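Local coordinates for protein ribonucleoside-diphosphate reductase (Pseudomonas aeruginosa, PDB 5IM3) that is an allosterically regulated class I reductase that binds dATP and probably makes DNA precursors by reducing ribonucleoside diphosphates to deoxyribonucleoside diphosphates, at residues Asn641-Ser644 / Ala648-Ser651; Ile332-Arg337 / Leu634-Asp639. All coordinates share one frame; numbering follows the deposited sequence.

Interaction 1 (Asn641-Ser644 / Ala648-Ser651); sequences NYYS and AQNS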
ATOM      1  N   ASN A 641      41.340 -28.325  29.768  1.00 49.24           N
ATOM      2  CA  ASN A 641      40.861 -28.210  28.399  1.00 49.50           C
ATOM      3  C   ASN A 641      41.929 -28.655  27.407  1.00 52.28           C
ATOM      4  O   ASN A 641      43.093 -28.253  27.506  1.00 52.62           O
ATOM      5  CB  ASN A 641      40.444 -26.766  28.128  1.00 48.06           C
ATOM      6  CG  ASN A 641      39.662 -26.614  26.844  1.00 47.24           C
ATOM      7  OD1 ASN A 641      38.535 -27.096  26.730  1.00 47.38           O
ATOM      8  ND2 ASN A 641      40.252 -25.934  25.874  1.00 46.02           N
ATOM      9  N   TYR A 642      41.536 -29.504  26.459  1.00 55.23           N
ATOM     10  CA  TYR A 642      42.427 -29.925  25.385  1.00 58.00           C
ATOM     11  C   TYR A 642      42.355 -28.912  24.249  1.00 54.97           C
ATOM     12  O   TYR A 642      41.267 -28.593  23.761  1.00 51.99           O
ATOM     13  CB  TYR A 642      42.067 -31.319  24.871  1.00 60.31           C
ATOM     14  CG  TYR A 642      42.929 -31.741  23.700  1.00 65.31           C
ATOM     15  CD1 TYR A 642      44.233 -32.176  23.897  1.00 68.14           C
ATOM     16  CD2 TYR A 642      42.446 -31.684  22.398  1.00 66.34           C
ATOM     17  CE1 TYR A 642      45.030 -32.553  22.830  1.00 70.52           C
ATOM     18  CE2 TYR A 642      43.235 -32.058  21.324  1.00 66.37           C
ATOM     19  CZ  TYR A 642      44.524 -32.489  21.546  1.00 70.29           C
ATOM     20  OH  TYR A 642      45.312 -32.865  20.481  1.00 74.38           O
ATOM     21  N   TYR A 643      43.513 -28.415  23.830  1.00 53.96           N
ATOM     22  CA  TYR A 643      43.596 -27.316  22.879  1.00 53.95           C
ATOM     23  C   TYR A 643      44.009 -27.828  21.505  1.00 59.24           C
ATOM     24  O   TYR A 643      45.013 -28.537  21.373  1.00 59.11           O
ATOM     25  CB  TYR A 643      44.584 -26.258  23.371  1.00 52.39           C
ATOM     26  CG  TYR A 643      44.146 -25.595  24.655  1.00 50.31           C
ATOM     27  CD1 TYR A 643      43.312 -24.487  24.633  1.00 44.88           C
ATOM     28  CD2 TYR A 643      44.566 -26.080  25.892  1.00 49.80           C
ATOM     29  CE1 TYR A 643      42.907 -23.874  25.795  1.00 45.51           C
ATOM     30  CE2 TYR A 643      44.164 -25.474  27.069  1.00 48.52           C
ATOM     31  CZ  TYR A 643      43.329 -24.370  27.014  1.00 47.77           C
ATOM     32  OH  TYR A 643      42.914 -23.752  28.175  1.00 43.51           O
ATOM     33  N   SER A 644      43.234 -27.451  20.487  1.00 73.15           N
ATOM     34  CA  SER A 644      43.504 -27.822  19.103  1.00 74.43           C
ATOM     35  C   SER A 644      44.448 -26.841  18.420  1.00 72.59           C
ATOM     36  O   SER A 644      45.367 -27.261  17.710  1.00 73.26           O
ATOM     37  CB  SER A 644      42.191 -27.896  18.314  1.00 76.72           C
ATOM     38  OG  SER A 644      41.278 -28.805  18.903  1.00 80.02           O
ATOM     39  N   ALA A 648      45.107 -20.575  21.064  1.00 45.63           N
ATOM     40  CA  ALA A 648      44.033 -20.613  22.048  1.00 42.52           C
ATOM     41  C   ALA A 648      44.566 -21.061  23.402  1.00 42.66           C
ATOM     42  O   ALA A 648      44.202 -20.497  24.439  1.00 39.99           O
ATOM     43  CB  ALA A 648      42.914 -21.540  21.573  1.00 42.10           C
ATOM     44  N   GLN A 649      45.445 -22.062  23.405  1.00 51.60           N
ATOM     45  CA  GLN A 649      46.152 -22.420  24.627  1.00 55.08           C
ATOM     46  C   GLN A 649      46.977 -21.249  25.140  1.00 53.27           C
ATOM     47  O   GLN A 649      47.004 -20.974  26.346  1.00 54.26           O
ATOM     48  CB  GLN A 649      47.047 -23.629  24.368  1.00 57.19           C
ATOM     49  CG  GLN A 649      47.899 -24.037  25.549  1.00 61.82           C
ATOM     50  CD  GLN A 649      48.822 -25.177  25.210  1.00 66.41           C
ATOM     51  OE1 GLN A 649      48.380 -26.307  25.002  1.00 67.32           O
ATOM     52  NE2 GLN A 649      50.116 -24.888  25.138  1.00 68.58           N
ATOM     53  N   ASN A 650      47.658 -20.549  24.235  1.00 49.99           N
ATOM     54  CA  ASN A 650      48.523 -19.444  24.634  1.00 49.85           C
ATOM     55  C   ASN A 650      47.750 -18.382  25.410  1.00 47.14           C
ATOM     56  O   ASN A 650      48.201 -17.916  26.460  1.00 48.35           O
ATOM     57  CB  ASN A 650      49.185 -18.836  23.395  1.00 48.60           C
ATOM     58  CG  ASN A 650      50.175 -17.748  23.741  1.00 49.50           C
ATOM     59  OD1 ASN A 650      50.949 -17.876  24.688  1.00 52.28           O
ATOM     60  ND2 ASN A 650      50.146 -16.662  22.982  1.00 50.51           N
ATOM     61  N   SER A 651      46.580 -17.981  24.906  1.00 44.24           N
ATOM     62  CA  SER A 651      45.837 -16.906  25.559  1.00 45.58           C
ATOM     63  C   SER A 651      45.209 -17.378  26.865  1.00 45.65           C
ATOM     64  O   SER A 651      45.146 -16.620  27.840  1.00 46.37           O
ATOM     65  CB  SER A 651      44.751 -16.371  24.631  1.00 44.25           C
ATOM     66  OG  SER A 651      43.683 -17.292  24.535  1.00 42.00           O
TER

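Interaction 2 (Ile332-Arg337 / Leu634-Asp639); sequences IEEKDR and LDNVID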
ATOM      1  N   ILE A 332      40.862 -33.768  38.035  1.00 60.90           N
ATOM      2  CA  ILE A 332      41.922 -34.736  37.770  1.00 65.16           C
ATOM      3  C   ILE A 332      43.316 -34.193  38.053  1.00 65.48           C
ATOM      4  O   ILE A 332      44.282 -34.958  38.009  1.00 69.58           O
ATOM      5  CB  ILE A 332      41.883 -35.242  36.309  1.00 66.44           C
ATOM      6  CG1 ILE A 332      41.926 -34.072  35.328  1.00 68.99           C
ATOM      7  CG2 ILE A 332      40.659 -36.094  36.066  1.00 67.42           C
ATOM      8  CD1 ILE A 332      42.174 -34.500  33.896  1.00 70.83           C
ATOM      9  N   GLU A 333      43.455 -32.897  38.324  1.00 61.80           N
ATOM     10  CA  GLU A 333      44.762 -32.310  38.604  1.00 64.49           C
ATOM     11  C   GLU A 333      44.804 -31.585  39.941  1.00 65.38           C
ATOM     12  O   GLU A 333      45.802 -30.919  40.241  1.00 66.85           O
ATOM     13  CB  GLU A 333      45.171 -31.359  37.475  1.00 66.36           C
ATOM     14  CG  GLU A 333      45.417 -32.069  36.155  1.00 67.58           C
ATOM     15  CD  GLU A 333      45.991 -31.156  35.092  1.00 70.87           C
ATOM     16  OE1 GLU A 333      46.607 -30.131  35.457  1.00 73.04           O
ATOM     17  OE2 GLU A 333      45.823 -31.465  33.892  1.00 70.44           O
ATOM     18  N   GLU A 334      43.757 -31.700  40.751  1.00 65.67           N
ATOM     19  CA  GLU A 334      43.776 -31.145  42.095  1.00 66.86           C
ATOM     20  C   GLU A 334      44.688 -31.966  42.999  1.00 71.52           C
ATOM     21  O   GLU A 334      44.891 -33.165  42.793  1.00 72.56           O
ATOM     22  CB  GLU A 334      42.361 -31.118  42.673  1.00 65.40           C
ATOM     23  CG  GLU A 334      41.421 -30.133  41.997  1.00 58.97           C
ATOM     24  CD  GLU A 334      41.539 -28.735  42.567  1.00 60.24           C
ATOM     25  OE1 GLU A 334      42.458 -28.495  43.376  1.00 64.28           O
ATOM     26  OE2 GLU A 334      40.703 -27.878  42.218  1.00 60.29           O
ATOM     27  N   LYS A 335      45.245 -31.303  44.016  1.00 86.51           N
ATOM     28  CA  LYS A 335      46.045 -32.013  45.010  1.00 91.68           C
ATOM     29  C   LYS A 335      45.188 -32.999  45.794  1.00 90.96           C
ATOM     30  O   LYS A 335      45.581 -34.152  46.006  1.00 91.76           O
ATOM     31  CB  LYS A 335      46.713 -31.018  45.957  1.00 96.65           C
ATOM     32  CG  LYS A 335      47.640 -30.026  45.274  1.00 98.94           C
ATOM     33  CD  LYS A 335      48.243 -29.056  46.281  1.00102.87           C
ATOM     34  CE  LYS A 335      49.119 -28.018  45.599  1.00104.03           C
ATOM     35  NZ  LYS A 335      50.288 -28.637  44.919  1.00106.56           N
ATOM     36  N   ASP A 336      44.015 -32.555  46.249  1.00 79.37           N
ATOM     37  CA  ASP A 336      43.073 -33.410  46.970  1.00 77.56           C
ATOM     38  C   ASP A 336      41.960 -33.807  46.004  1.00 73.14           C
ATOM     39  O   ASP A 336      40.846 -33.284  46.039  1.00 70.42           O
ATOM     40  CB  ASP A 336      42.531 -32.693  48.203  1.00 80.27           C
ATOM     41  CG  ASP A 336      43.627 -32.259  49.155  1.00 84.34           C
ATOM     42  OD1 ASP A 336      44.006 -33.060  50.038  1.00 87.19           O
ATOM     43  OD2 ASP A 336      44.107 -31.113  49.023  1.00 84.91           O
ATOM     44  N   ARG A 337      42.289 -34.756  45.124  1.00 77.74           N
ATOM     45  CA  ARG A 337      41.361 -35.235  44.103  1.00 75.40           C
ATOM     46  C   ARG A 337      39.949 -35.450  44.637  1.00 71.64           C
ATOM     47  O   ARG A 337      38.975 -34.922  44.092  1.00 67.61           O
ATOM     48  CB  ARG A 337      41.888 -36.544  43.513  1.00 77.68           C
ATOM     49  CG  ARG A 337      42.711 -36.402  42.250  1.00 77.76           C
ATOM     50  CD  ARG A 337      43.111 -37.779  41.742  1.00 80.70           C
ATOM     51  NE  ARG A 337      43.376 -37.799  40.304  1.00 81.07           N
ATOM     52  CZ  ARG A 337      44.585 -37.724  39.753  1.00 83.34           C
ATOM     53  NH1 ARG A 337      45.672 -37.623  40.512  1.00 87.72           N
ATOM     54  NH2 ARG A 337      44.706 -37.759  38.435  1.00 80.96           N
ATOM     55  N   LEU A 634      35.922 -23.163  37.236  1.00 49.10           N
ATOM     56  CA  LEU A 634      36.209 -22.508  35.963  1.00 48.48           C
ATOM     57  C   LEU A 634      37.709 -22.345  35.755  1.00 47.89           C
ATOM     58  O   LEU A 634      38.203 -22.489  34.632  1.00 46.86           O
ATOM     59  CB  LEU A 634      35.504 -21.153  35.894  1.00 46.00           C
ATOM     60  CG  LEU A 634      33.984 -21.195  35.712  1.00 49.34           C
ATOM     61  CD1 LEU A 634      33.397 -19.787  35.713  1.00 47.68           C
ATOM     62  CD2 LEU A 634      33.595 -21.926  34.430  1.00 47.24           C
ATOM     63  N   ASP A 635      38.453 -22.053  36.823  1.00 49.34           N
ATOM     64  CA  ASP A 635      39.901 -21.962  36.689  1.00 52.15           C
ATOM     65  C   ASP A 635      40.496 -23.318  36.331  1.00 53.79           C
ATOM     66  O   ASP A 635      41.457 -23.396  35.556  1.00 52.95           O
ATOM     67  CB  ASP A 635      40.521 -21.421  37.975  1.00 52.59           C
ATOM     68  CG  ASP A 635      41.924 -20.877  37.760  1.00 55.24           C
ATOM     69  OD1 ASP A 635      42.110 -20.062  36.832  1.00 54.99           O
ATOM     70  OD2 ASP A 635      42.844 -21.266  38.506  1.00 56.05           O
ATOM     71  N   ASN A 636      39.928 -24.399  36.875  1.00 51.88           N
ATOM     72  CA  ASN A 636      40.379 -25.738  36.510  1.00 51.74           C
ATOM     73  C   ASN A 636      40.138 -26.017  35.032  1.00 50.27           C
ATOM     74  O   ASN A 636      40.955 -26.672  34.375  1.00 49.35           O
ATOM     75  CB  ASN A 636      39.665 -26.784  37.365  1.00 51.97           C
ATOM     76  CG  ASN A 636      40.182 -26.835  38.789  1.00 52.20           C
ATOM     77  OD1 ASN A 636      40.849 -25.913  39.258  1.00 52.29           O
ATOM     78  ND2 ASN A 636      39.878 -27.923  39.483  1.00 53.51           N
ATOM     79  N   VAL A 637      39.017 -25.530  34.494  1.00 48.26           N
ATOM     80  CA  VAL A 637      38.693 -25.774  33.090  1.00 49.10           C
ATOM     81  C   VAL A 637      39.860 -25.377  32.195  1.00 47.66           C
ATOM     82  O   VAL A 637      40.139 -26.033  31.185  1.00 46.62           O
ATOM     83  CB  VAL A 637      37.404 -25.024  32.704  1.00 45.74           C
ATOM     84  CG1 VAL A 637      37.285 -24.884  31.188  1.00 47.11           C
ATOM     85  CG2 VAL A 637      36.191 -25.745  33.262  1.00 46.29           C
ATOM     86  N   ILE A 638      40.560 -24.300  32.557  1.00 51.39           N
ATOM     87  CA  ILE A 638      41.651 -23.793  31.729  1.00 50.40           C
ATOM     88  C   ILE A 638      42.745 -24.841  31.580  1.00 51.45           C
ATOM     89  O   ILE A 638      43.282 -25.053  30.487  1.00 51.70           O
ATOM     90  CB  ILE A 638      42.205 -22.487  32.329  1.00 50.67           C
ATOM     91  CG1 ILE A 638      41.055 -21.504  32.615  1.00 49.57           C
ATOM     92  CG2 ILE A 638      43.292 -21.904  31.422  1.00 51.28           C
ATOM     93  CD1 ILE A 638      41.088 -20.238  31.827  1.00 52.01           C
ATOM     94  N   ASP A 639      43.102 -25.504  32.681  1.00 54.53           N
ATOM     95  CA  ASP A 639      44.202 -26.459  32.668  1.00 56.52           C
ATOM     96  C   ASP A 639      43.810 -27.789  32.038  1.00 55.56           C
ATOM     97  O   ASP A 639      44.645 -28.429  31.390  1.00 54.11           O
ATOM     98  CB  ASP A 639      44.703 -26.698  34.091  1.00 62.45           C
ATOM     99  CG  ASP A 639      45.174 -25.426  34.766  1.00 64.95           C
ATOM    100  OD1 ASP A 639      45.688 -24.531  34.065  1.00 66.48           O
ATOM    101  OD2 ASP A 639      45.031 -25.324  36.001  1.00 68.45           O
TER

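Interaction 1 (Asn641-Ser644 / Ala648-Ser651)
Tyr643 lays one face of its phenol ring against the start of the side chain and the backbone of Gln649. The CA of Gln649 stands 3.7 Å from the centroid of the Tyr643 ring and 20° off its normal, a CH-pi contact displaced toward the CD1 rim, where Tyr643 CD1 also comes within 3.5 Å of Gln649 N. Farther along, Gln649 CB closes to 3.5 Å from Tyr643 CG. The glutamine chain, extended with CG anti to the backbone N (chi1 176°), then crosses the tyrosine at about a right angle; its amide plane is turned 85° from the ring, so the amide does not stack on it. A tyrosine suits this place because its flat face can take the CA-H of Gln649 while the OH at the far end still finds polar partners.

The loop between helices 620-640 and 646-655, in the barrel-domain region, leads from one helix into the next and lays this ring on the latter. Ala648, whose methyl also touches Val601 of strand 600-608, adds a looser touch, its CB 4.3 Å from Tyr643 CD1; a side chain this small suits a helix face packed on a strand. On the opposite ring face sits Asn641 ND2, 3.4 Å above the plane near the rim. At the far end the phenol OH is hydrogen-bonded to Asn652 ND2.

Interaction 2 (Ile332-Arg337 / Leu634-Asp639)
Glu333 reaches from the loop toward Asp639 near the end of helix 620-640, and the meeting is loose. With CG anti to the carbonyl carbon and the chain extended beyond it, its carboxylate arrives alongside the last turn, where Glu333 OE1 lies 4.2 Å from Asp639 CB. The planes of the two carboxylates are nearly parallel, but Glu333 OE1 and Asp639 OD2 stay 5.1 Å from each other. Asp639 has its own counter-charge, a salt bridge to Arg656, and a charged side chain such as Glu333 suits this exposed position.

Glu334 follows and is buried. Its chain bends at the second torsion, which swings the carboxylate round to the helix, where Asn636 ND2 donates a hydrogen bond of 2.9 Å to Glu334 OE2. The N-H...O angle is 170°, close to straight. Glu334 OE2 lies almost in the amide plane of Asn636, yet the donor comes to the anti side of that oxygen, 33° out of the carboxylate plane; the two flat groups are turned 51° apart. The loop falls in the all-alpha region and the helix in the barrel region, so the bond links the two.

Both partners are gripped further. Arg632 forms a salt bridge with Glu334 OE1, while Arg707 NH2 meets Glu334 OE2 and Asn636 OD1 together; Asn636 ND2 also gives a hydrogen bond to Leu330 O. An asparagine suits this place because its amide can serve an anion and a carbonyl through its N-H groups and an arginine through its oxygen. With two arginines and an amide bonded to it, the Glu334 carboxylate is probably kept ionised despite its burial.

Both contacts involve the end of helix 620-640: interaction 2 uses its last turns, and interaction 1 begins in the loop that leaves it for helix 646-655. They touch where Tyr643 OH meets Ile638 O at 2.7 Å, a probable hydrogen bond, although their centres lie 15 Å apart. Each is partly buried. Interaction 1 is local, an aromatic face against a helix backbone five to six residues further along, with no hydrogen bond between its segments. Interaction 2 bridges parts of the chain about 300 residues apart, with a charged and amide network at its buried side and a loose acidic pair at its exposed one.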